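Side-chain contacts in periplasmic binding protein/LacI transcriptional regulator (Burkholderia multivorans, PDB 4YLE), which probably binds a simple sugar as the solute-binding component of an ABC transporter, the ligand bound in this crystal being unidentified: residues A[77-80]-A[81-85]; A[86-90]-A[91-95]; A[185-188]-A[189-193]; A[159-162]-A[163-167]; A[207-210]-A[211-215]. One frame throughout, in Å; residues are numbered along the deposited sequence.

Contact 1 of 5, residues A[77-80]-A[81-85]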
# COMPACT_ATOMS: atom_id res chain seq x y z
N ASP A 77 -0.95 2.62 -13.22
CA ASP A 77 -0.51 3.61 -14.20
C ASP A 77 0.87 4.13 -13.82
O ASP A 77 1.05 5.32 -13.54
CB ASP A 77 -1.48 4.79 -14.34
CG ASP A 77 -1.24 5.57 -15.63
OD1 ASP A 77 -0.28 5.23 -16.35
OD2 ASP A 77 -1.99 6.52 -15.95
N THR A 78 1.83 3.21 -13.83
CA THR A 78 3.24 3.53 -13.61
C THR A 78 3.71 4.65 -14.54
O THR A 78 4.40 5.58 -14.10
CB THR A 78 4.11 2.28 -13.81
OG1 THR A 78 3.69 1.27 -12.88
CG2 THR A 78 5.57 2.57 -13.58
N ALA A 79 3.37 4.55 -15.83
CA ALA A 79 3.85 5.53 -16.81
C ALA A 79 3.53 6.98 -16.38
O ALA A 79 4.41 7.87 -16.39
CB ALA A 79 3.25 5.24 -18.20
N ASN A 80 2.28 7.20 -16.00
CA ASN A 80 1.85 8.51 -15.57
C ASN A 80 2.48 8.93 -14.24
O ASN A 80 2.70 10.12 -14.00
CB ASN A 80 0.34 8.59 -15.43
CG ASN A 80 -0.14 10.03 -15.36
OD1 ASN A 80 0.34 10.88 -16.12
ND2 ASN A 80 -1.07 10.31 -14.46
N GLN A 81 2.72 7.98 -13.35
CA GLN A 81 3.34 8.37 -12.09
C GLN A 81 4.72 8.90 -12.42
O GLN A 81 5.13 9.91 -11.87
CB GLN A 81 3.43 7.22 -11.11
CG GLN A 81 3.70 7.73 -9.68
CD GLN A 81 3.81 6.63 -8.68
OE1 GLN A 81 4.61 5.71 -8.85
NE2 GLN A 81 3.01 6.70 -7.60
N ILE A 82 5.42 8.24 -13.34
CA ILE A 82 6.75 8.69 -13.73
C ILE A 82 6.65 10.09 -14.30
O ILE A 82 7.50 10.94 -14.01
CB ILE A 82 7.42 7.72 -14.74
CG1 ILE A 82 7.78 6.41 -14.02
CG2 ILE A 82 8.68 8.34 -15.36
CD1 ILE A 82 8.25 5.29 -14.90
N ARG A 83 5.61 10.34 -15.09
CA ARG A 83 5.43 11.66 -15.69
C ARG A 83 5.24 12.72 -14.61
O ARG A 83 5.77 13.82 -14.72
CB ARG A 83 4.24 11.65 -16.66
CG ARG A 83 4.57 10.99 -18.00
CD ARG A 83 3.58 11.37 -19.08
NE ARG A 83 2.21 11.03 -18.71
CZ ARG A 83 1.63 9.85 -18.93
NH1 ARG A 83 2.29 8.87 -19.53
NH2 ARG A 83 0.37 9.65 -18.55
N ILE A 84 4.49 12.37 -13.57
CA ILE A 84 4.24 13.31 -12.49
C ILE A 84 5.56 13.69 -11.83
O ILE A 84 5.81 14.88 -11.59
CB ILE A 84 3.27 12.71 -11.49
CG1 ILE A 84 1.88 12.67 -12.13
CG2 ILE A 84 3.21 13.55 -10.22
CD1 ILE A 84 0.89 11.81 -11.42
N VAL A 85 6.40 12.71 -11.55
CA VAL A 85 7.67 12.99 -10.90
C VAL A 85 8.53 13.88 -11.81
O VAL A 85 9.12 14.85 -11.34
CB VAL A 85 8.42 11.71 -10.52
CG1 VAL A 85 9.73 12.03 -9.81
CG2 VAL A 85 7.54 10.83 -9.60
O HOH W 1 -2.10 7.94 -17.96
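Asp77, the N-cap of helix 78-90, meets Gln81 through its carbonyl O, which accepts from Gln81 N at 3.1 Å and opens the helical ladder. Its carboxylate turns back over the first turn: OD1 accepts from Asn80 N at 3.2 Å, the N-H arriving from above the carboxylate plane. OD2 accepts a hydrogen bond from water 1, 2.5 Å away, and has Lys73 as a salt-bridge partner. Thr78 follows, its carbonyl bonded to Ile82 N and its methyl CG2 4.0 Å from Ile82 CD1, a small apolar patch between residues one turn apart, with Leu106 of a neighbouring loop against both side chains. Ala79 lies under the end of Arg83, where CB comes within 4.0 Å of NH1. Asn80 makes the main side-chain meeting. With CG anti to the backbone N (chi1 -164°), OD1 is carried to Arg83 NH2 at 2.7 Å, but the N-H points poorly and the bond is weak. The amide and guanidinium planes are 40° apart, and Asn80 CA sits 3.5 Å above the guanidinium plane, offset toward its rim. On its other flank, ND2 of Asn80 comes to 3.9 Å from Ile84 CD1. Water 1 lies at the guanidinium edge and accepts weakly from Arg83 NH2, joining it to the capping carboxylate. The first turn is therefore held by the cap, while the Arg83 guanidinium is held by weak bonds to Asn80 and water 1; its positive charge, with that of Lys73, would probably help to stabilise ionised Asp77.

Contact 2 of 5, residues A[86-90]-A[91-95]; sequences EQMIV and SKVDA
Val93 and selenomethionine Met88 come together because Lys92 turns the chain back with a positive phi (53°), carrying the next residue against the last helical turn. The first torsion of Val93 (chi1 -64°) then sets CG2 between its own backbone N and carbonyl carbon, from where this methyl reaches 3.4 Å from Met88 O. The same methyl lies 4.2 Å from Met88 CB, a light apolar touch at the root of the selenomethionine side chain, whose remainder folds away toward Ile68 and Asn70 of strand 66-72.

Two backbone bonds return across the turn. Val93 N donates to Met88 O over 3.5 Å, long and weak but nearly straight, at 168°. One step nearer the helix, Lys92 N donates to Ile89 O at 3.3 Å, also weakly. Met88 O thus receives an N-H and a methyl from one and the same residue, which covers this carbonyl at the helix end with apolar surface. The Lys92 side chain leaves the turn, only its CG staying close, 3.6 Å from Val90 O.

Beyond, Val93 and Ile89 both rest on Ile118. Positive phi at Lys92, the first residue to leave helical backbone angles, with paired bonds back into the final turn, defines the Schellman motif, which here ends helix 78-90 and redirects the chain into strand 95-98, among the parallel strands of the mixed sheet in a Rossmann-like lobe.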
# COMPACT_ATOMS: atom_id res chain seq x y z
N GLU A 86 8.58 13.58 -13.10
CA GLU A 86 9.33 14.43 -14.04
C GLU A 86 8.82 15.87 -14.02
O GLU A 86 9.60 16.82 -14.03
CB GLU A 86 9.28 13.84 -15.46
CG GLU A 86 10.00 12.51 -15.50
CD GLU A 86 10.31 12.00 -16.90
OE1 GLU A 86 9.39 11.96 -17.75
OE2 GLU A 86 11.48 11.61 -17.12
N GLN A 87 7.50 16.03 -13.93
CA GLN A 87 6.87 17.35 -13.87
C GLN A 87 7.22 18.05 -12.54
O GLN A 87 7.31 19.28 -12.48
CB GLN A 87 5.36 17.19 -14.06
CG GLN A 87 4.49 18.39 -13.70
CD GLN A 87 3.02 17.98 -13.53
OE1 GLN A 87 2.55 17.02 -14.16
NE2 GLN A 87 2.30 18.69 -12.67
N MSE A 88 7.41 17.26 -11.49
CA MSE A 88 7.84 17.82 -10.21
C MSE A 88 9.30 18.28 -10.29
O MSE A 88 9.69 19.23 -9.61
CB MSE A 88 7.67 16.79 -9.07
CG MSE A 88 6.22 16.47 -8.74
SE MSE A 88 5.10 18.02 -8.30
CE MSE A 88 4.10 18.23 -9.98
N ILE A 89 10.10 17.61 -11.11
CA ILE A 89 11.51 17.98 -11.23
C ILE A 89 11.64 19.30 -11.99
O ILE A 89 12.53 20.10 -11.70
CB ILE A 89 12.35 16.88 -11.93
CG1 ILE A 89 12.35 15.60 -11.09
CG2 ILE A 89 13.79 17.34 -12.14
CD1 ILE A 89 13.05 14.40 -11.68
N VAL A 90 10.75 19.56 -12.95
CA VAL A 90 10.83 20.81 -13.70
C VAL A 90 10.35 21.99 -12.84
O VAL A 90 10.90 23.08 -12.91
CB VAL A 90 10.01 20.77 -15.02
CG1 VAL A 90 10.52 19.67 -15.93
CG2 VAL A 90 8.54 20.57 -14.76
N SER A 91 9.35 21.76 -12.00
CA SER A 91 8.85 22.80 -11.11
C SER A 91 9.83 23.11 -9.97
O SER A 91 9.53 23.92 -9.11
CB SER A 91 7.50 22.40 -10.52
OG SER A 91 6.50 22.35 -11.52
N LYS A 92 10.98 22.43 -9.96
CA LYS A 92 12.02 22.68 -8.96
C LYS A 92 11.47 22.60 -7.53
O LYS A 92 11.79 23.44 -6.69
CB LYS A 92 12.68 24.05 -9.18
CG LYS A 92 13.30 24.25 -10.55
CD LYS A 92 14.69 23.66 -10.63
CE LYS A 92 15.46 24.20 -11.82
NZ LYS A 92 16.64 23.35 -12.16
N VAL A 93 10.64 21.60 -7.23
CA VAL A 93 10.28 21.37 -5.84
C VAL A 93 11.57 21.04 -5.08
O VAL A 93 12.57 20.65 -5.68
CB VAL A 93 9.26 20.21 -5.67
CG1 VAL A 93 7.93 20.57 -6.34
CG2 VAL A 93 9.83 18.90 -6.22
N ASP A 94 11.52 21.18 -3.76
CA ASP A 94 12.67 20.92 -2.90
C ASP A 94 12.73 19.50 -2.38
O ASP A 94 13.79 18.99 -2.02
CB ASP A 94 12.65 21.90 -1.74
CG ASP A 94 12.70 23.33 -2.23
OD1 ASP A 94 13.75 23.73 -2.81
OD2 ASP A 94 11.68 24.02 -2.08
N ALA A 95 11.57 18.85 -2.33
CA ALA A 95 11.52 17.47 -1.91
C ALA A 95 10.37 16.78 -2.59
O ALA A 95 9.39 17.42 -2.95
CB ALA A 95 11.38 17.38 -0.39

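Contact 3 of 5, residues A[185-188]-A[189-193]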
# COMPACT_ATOMS: atom_id res chain seq x y z
N GLY A 185 3.28 -12.66 4.51
CA GLY A 185 2.68 -12.65 5.85
C GLY A 185 1.43 -13.52 5.92
O GLY A 185 1.23 -14.26 6.89
N PHE A 186 0.60 -13.44 4.89
CA PHE A 186 -0.60 -14.27 4.81
C PHE A 186 -0.19 -15.74 4.77
O PHE A 186 -0.75 -16.57 5.49
CB PHE A 186 -1.42 -13.90 3.57
CG PHE A 186 -2.25 -12.63 3.69
CD1 PHE A 186 -2.90 -12.28 4.87
CD2 PHE A 186 -2.53 -11.87 2.56
CE1 PHE A 186 -3.70 -11.16 4.94
CE2 PHE A 186 -3.34 -10.72 2.64
CZ PHE A 186 -3.93 -10.39 3.81
N GLN A 187 0.78 -16.07 3.93
CA GLN A 187 1.25 -17.46 3.85
C GLN A 187 1.79 -17.93 5.21
O GLN A 187 1.53 -19.03 5.64
CB GLN A 187 2.35 -17.62 2.79
CG GLN A 187 1.97 -17.28 1.35
CD GLN A 187 1.68 -18.48 0.49
OE1 GLN A 187 1.28 -19.54 0.97
NE2 GLN A 187 1.89 -18.32 -0.81
N ASP A 188 2.53 -17.07 5.92
CA ASP A 188 3.08 -17.42 7.22
C ASP A 188 1.98 -17.81 8.19
O ASP A 188 2.09 -18.80 8.92
CB ASP A 188 3.84 -16.23 7.82
CG ASP A 188 5.10 -15.84 7.03
OD1 ASP A 188 5.63 -16.66 6.24
OD2 ASP A 188 5.60 -14.69 7.29
N ALA A 189 0.91 -17.02 8.18
CA ALA A 189 -0.22 -17.26 9.08
C ALA A 189 -0.90 -18.59 8.78
O ALA A 189 -1.20 -19.38 9.69
CB ALA A 189 -1.20 -16.12 8.97
N MSE A 190 -1.14 -18.83 7.49
CA MSE A 190 -1.81 -20.05 7.07
C MSE A 190 -0.98 -21.29 7.39
O MSE A 190 -1.52 -22.28 7.89
CB MSE A 190 -2.14 -19.97 5.59
CG MSE A 190 -3.17 -18.87 5.27
SE MSE A 190 -4.88 -19.06 6.24
CE MSE A 190 -4.50 -17.89 7.80
N LYS A 191 0.33 -21.24 7.11
CA LYS A 191 1.25 -22.33 7.50
C LYS A 191 1.21 -22.64 9.00
O LYS A 191 1.14 -23.80 9.41
CB LYS A 191 2.69 -21.97 7.17
CG LYS A 191 3.14 -22.03 5.71
CD LYS A 191 4.59 -21.51 5.62
CE LYS A 191 5.23 -21.72 4.25
NZ LYS A 191 4.32 -21.43 3.12
N ALA A 192 1.29 -21.60 9.81
CA ALA A 192 1.37 -21.73 11.25
C ALA A 192 0.10 -22.35 11.83
O ALA A 192 0.12 -22.96 12.92
CB ALA A 192 1.61 -20.38 11.86
N GLY A 193 -1.00 -22.17 11.10
CA GLY A 193 -2.30 -22.65 11.54
C GLY A 193 -2.67 -24.00 10.97
O GLY A 193 -3.63 -24.63 11.43
O HOH W 2 0.89 -21.01 3.29
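Lys191 climbs alongside the carbonyl of Gln187, one turn earlier in helix 177-193. Its CB lies 3.5 Å from Gln187 O, and CG follows at 3.4 Å from that same oxygen, because the first torsion (chi1 -75°) sets CG beside the backbone N, on the side facing the preceding turn. CD is already drawing off, 3.9 Å from Gln187 O. The chain stays extended until its last bond, where chi4 bends to 42° and swings NZ toward the Gln187 amide. The two ends do not bond directly: NZ remains 4.2 Å from Gln187 OE1.

Water 2 mediates between them. It donates to Gln187 OE1 at 2.8 Å and to Gln187 O at 3.1 Å, and accepts only weakly from Lys191 NZ. Gln187 O therefore accepts two hydrogen bonds, one from this water and one from Lys191 N, whose bond is nearly straight at 175°. Both residues are thus linked twice, firmly through the backbone and loosely through solvent.

The pairs on either side in sequence bond in the same helical way. Selenomethionine Met190 places CG 3.3 Å from Phe186 O while its N bonds that carbonyl, and Ala192 N bonds Asp188 O.

Helix 177-193 is the crossover of the beta-alpha-beta unit formed with strands 166-171 and 196-202. Phe186 and Met190 face the sheet, touching Ile169 and Val167 respectively, and both also reach Leu228 of strand 226-229. Toward helix 146-160, Asp188 forms a salt bridge with Arg147, and Ala189 packs on Arg151 and Asp155.

Contact 4 of 5, residues A[159-162]-A[163-167]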
# COMPACT_ATOMS: atom_id res chain seq x y z
N LYS A 159 -7.65 -18.31 13.54
CA LYS A 159 -8.39 -18.71 14.74
C LYS A 159 -9.79 -19.22 14.37
O LYS A 159 -10.38 -20.03 15.11
CB LYS A 159 -8.53 -17.55 15.73
CG LYS A 159 -7.26 -16.81 16.08
CD LYS A 159 -6.09 -17.75 16.36
CE LYS A 159 -4.77 -16.98 16.38
NZ LYS A 159 -3.72 -17.68 15.56
N LYS A 160 -10.30 -18.75 13.23
CA LYS A 160 -11.67 -19.03 12.81
C LYS A 160 -11.75 -20.23 11.88
O LYS A 160 -12.83 -20.79 11.67
CB LYS A 160 -12.27 -17.79 12.13
CG LYS A 160 -12.54 -16.65 13.10
CD LYS A 160 -13.90 -16.03 12.90
CE LYS A 160 -14.40 -15.34 14.16
NZ LYS A 160 -15.76 -14.77 13.93
N LEU A 161 -10.59 -20.63 11.36
CA LEU A 161 -10.47 -21.75 10.46
C LEU A 161 -9.96 -22.94 11.19
O LEU A 161 -9.84 -22.93 12.42
CB LEU A 161 -9.53 -21.43 9.29
CG LEU A 161 -9.97 -20.31 8.35
CD1 LEU A 161 -8.98 -20.06 7.21
CD2 LEU A 161 -11.33 -20.61 7.79
N LYS A 162 -9.68 -24.00 10.44
CA LYS A 162 -9.08 -25.18 11.01
C LYS A 162 -8.05 -25.76 10.07
O LYS A 162 -8.03 -25.45 8.88
CB LYS A 162 -10.15 -26.23 11.34
CG LYS A 162 -10.97 -26.67 10.15
CD LYS A 162 -12.10 -27.63 10.58
CE LYS A 162 -12.84 -28.17 9.37
NZ LYS A 162 -13.32 -27.08 8.46
N ALA A 163 -7.18 -26.58 10.64
CA ALA A 163 -6.16 -27.28 9.88
C ALA A 163 -6.76 -27.97 8.66
O ALA A 163 -7.84 -28.58 8.74
CB ALA A 163 -5.47 -28.30 10.78
N GLY A 164 -6.04 -27.88 7.54
CA GLY A 164 -6.47 -28.47 6.28
C GLY A 164 -7.42 -27.61 5.45
O GLY A 164 -7.68 -27.93 4.29
N ASP A 165 -7.95 -26.55 6.04
CA ASP A 165 -8.84 -25.67 5.27
C ASP A 165 -8.13 -25.01 4.09
O ASP A 165 -7.05 -24.47 4.25
CB ASP A 165 -9.41 -24.56 6.15
CG ASP A 165 -10.55 -25.02 7.03
OD1 ASP A 165 -10.98 -26.18 6.93
OD2 ASP A 165 -11.02 -24.17 7.82
N GLN A 166 -8.77 -25.06 2.93
CA GLN A 166 -8.29 -24.42 1.71
C GLN A 166 -8.56 -22.92 1.70
O GLN A 166 -9.68 -22.48 1.97
CB GLN A 166 -8.98 -25.03 0.49
CG GLN A 166 -8.59 -26.49 0.21
CD GLN A 166 -9.34 -27.06 -0.95
OE1 GLN A 166 -10.41 -26.58 -1.30
NE2 GLN A 166 -8.79 -28.12 -1.55
N VAL A 167 -7.55 -22.11 1.37
CA VAL A 167 -7.74 -20.68 1.22
C VAL A 167 -7.02 -20.17 -0.03
O VAL A 167 -6.12 -20.84 -0.54
CB VAL A 167 -7.24 -19.93 2.49
CG1 VAL A 167 -7.82 -20.61 3.73
CG2 VAL A 167 -5.72 -19.94 2.54
O HOH W 3 -13.48 -24.00 9.12
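Lys162 and Asp165 close a type II beta turn with both charged and backbone bonds. The charged one is a salt bridge from Lys162 NZ to Asp165 OD1, 2.9 Å long, which uses the syn lone pair of that oxygen. Lys162 reaches it with CG held between its backbone N and carbonyl carbon (chi1 59°), so the aliphatic chain arches over the carboxylate and crosses it at about a right angle; CG itself is 3.3 Å from OD1.

Hydrogen bonds complete the grip. Lys162 N donates to Asp165 OD2 at 2.9 Å, approaching from above the carboxylate plane rather than within it. In return Asp165 N donates to Lys162 O at 3.0 Å, the bond that closes the turn. The turn passes through Gly164, whose positive phi (85°) would jam a CB against the carbonyl O of Ala163. Water 3 donates to OD2 and accepts from Lys162 NZ, tying the ammonium to the second oxygen as well. With bonds on both oxygens, the carboxylate is fixed in rotation, and the adjacent lysine would probably keep it ionised.

Apolar contact supplies the remainder. Leu161 CD1 meets Val167 CG1 at 3.7 Å, while Leu161 CB lies 3.4 Å from Asp165 OD2, lending the carboxylate an apolar flank.

The turn links the end of helix 146-160 to strand 166-171. Leu161 and Val167 together pack on Ala226 of the adjacent strand 226-229, and Leu161 extends to Tyr252 of strand 252-254. On the other side, backbone bonds from Asp165 and Val167 to Lys196 join the strand to 196-202.

Contact 5 of 5, residues A[207-210]-A[211-215]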
# COMPACT_ATOMS: atom_id res chain seq x y z
N ILE A 207 -10.68 -3.31 -7.27
CA ILE A 207 -11.94 -3.96 -6.93
C ILE A 207 -12.34 -4.96 -7.99
O ILE A 207 -12.66 -6.13 -7.68
CB ILE A 207 -13.07 -2.93 -6.77
CG1 ILE A 207 -12.75 -1.98 -5.62
CG2 ILE A 207 -14.40 -3.63 -6.55
CD1 ILE A 207 -13.78 -0.84 -5.41
N ASP A 208 -12.36 -4.56 -9.25
CA ASP A 208 -12.94 -5.46 -10.23
C ASP A 208 -11.97 -6.59 -10.60
O ASP A 208 -12.40 -7.72 -10.76
CB ASP A 208 -13.45 -4.71 -11.47
CG ASP A 208 -12.46 -3.75 -12.03
OD1 ASP A 208 -11.31 -3.70 -11.54
OD2 ASP A 208 -12.86 -3.02 -12.97
N LYS A 209 -10.67 -6.32 -10.72
CA LYS A 209 -9.73 -7.42 -10.92
C LYS A 209 -9.74 -8.37 -9.68
O LYS A 209 -9.69 -9.58 -9.85
CB LYS A 209 -8.35 -6.88 -11.22
CG LYS A 209 -7.31 -7.94 -11.54
CD LYS A 209 -7.50 -8.56 -12.89
CE LYS A 209 -6.43 -9.61 -13.13
NZ LYS A 209 -6.60 -10.29 -14.43
N GLY A 210 -9.83 -7.82 -8.46
CA GLY A 210 -9.97 -8.63 -7.25
C GLY A 210 -11.19 -9.53 -7.31
O GLY A 210 -11.12 -10.72 -6.94
N ASN A 211 -12.30 -8.95 -7.76
CA ASN A 211 -13.55 -9.69 -7.93
C ASN A 211 -13.37 -10.82 -8.91
O ASN A 211 -13.84 -11.94 -8.67
CB ASN A 211 -14.67 -8.75 -8.39
CG ASN A 211 -15.95 -9.50 -8.72
OD1 ASN A 211 -16.25 -9.75 -9.88
ND2 ASN A 211 -16.72 -9.86 -7.69
N ALA A 212 -12.71 -10.54 -10.03
CA ALA A 212 -12.57 -11.57 -11.07
C ALA A 212 -11.76 -12.74 -10.53
O ALA A 212 -12.14 -13.91 -10.73
CB ALA A 212 -11.90 -11.01 -12.32
N VAL A 213 -10.64 -12.44 -9.88
CA VAL A 213 -9.81 -13.47 -9.22
C VAL A 213 -10.54 -14.26 -8.15
O VAL A 213 -10.44 -15.48 -8.12
CB VAL A 213 -8.57 -12.80 -8.61
CG1 VAL A 213 -7.78 -13.78 -7.71
CG2 VAL A 213 -7.70 -12.30 -9.75
N ALA A 214 -11.23 -13.58 -7.24
CA ALA A 214 -11.99 -14.25 -6.19
C ALA A 214 -13.01 -15.21 -6.80
O ALA A 214 -13.19 -16.34 -6.33
CB ALA A 214 -12.68 -13.22 -5.28
N SER A 215 -13.69 -14.75 -7.84
CA SER A 215 -14.70 -15.56 -8.51
C SER A 215 -14.10 -16.81 -9.13
O SER A 215 -14.68 -17.90 -9.04
CB SER A 215 -15.43 -14.73 -9.55
OG SER A 215 -16.35 -13.84 -8.90
O HOH W 4 -14.92 -7.96 -12.35
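Asn211 and Ile207 are joined in the first turns of helix 207-220, which forms the beta-alpha-beta crossover from strand 196-202 to strand 226-229. Backbone bonds do most of the work: Asn211 N donates to Ile207 O at 2.8 Å, and Ala212, Val213 and Ala214 repeat the pattern onto Asp208, Lys209 and Gly210. The straightest is Val213 N to Lys209 O, at 177°.

Van der Waals contacts are mainly side-chain carbons on carbonyls of the turn before. Val213 sets CG2 beside its own backbone N, and this methyl leans on Lys209 O at 3.4 Å. Ala214 CB lies equally near Gly210 O, while Asn211 CB is placed close to the carbonyls of both Ile207 and Asp208. Ala214 also packs on Ala241 of helix 232-244.

Polar side-chain bonds are few. Asp208 OD1 accepts weakly from Lys209 N, the very next residue, at 2.8 Å. Asn211 swings CG opposite its own amide N (chi1 174°), sending ND2 to the carbonyl of Gly237 and joining the two helices. Its other amide atom, OD1, takes a weak bond at 3.3 Å from water 4, which also donates to Asp208 O at 3.0 Å.

How the contacts relate
Contacts 1 and 2 follow one another on helix 78-90, first its capped start and then its end, with centres 13 Å apart in the lobe built on the seven-stranded mixed sheet. Contacts 4, 3 and 5 come later in the chain, in that order, around the four-stranded parallel sheet of the other lobe. There contacts 3 and 4 touch, Met190 CG lying 3.9 Å from Val167 CG2, while contact 5 stands about 22 Å from each of them, centre to centre. Between lobes the separations grow to about 50 Å for the centres of contacts 2 and 4. Such two-lobed construction is consistent with the periplasmic binding proteins, which enclose their ligand between the lobes.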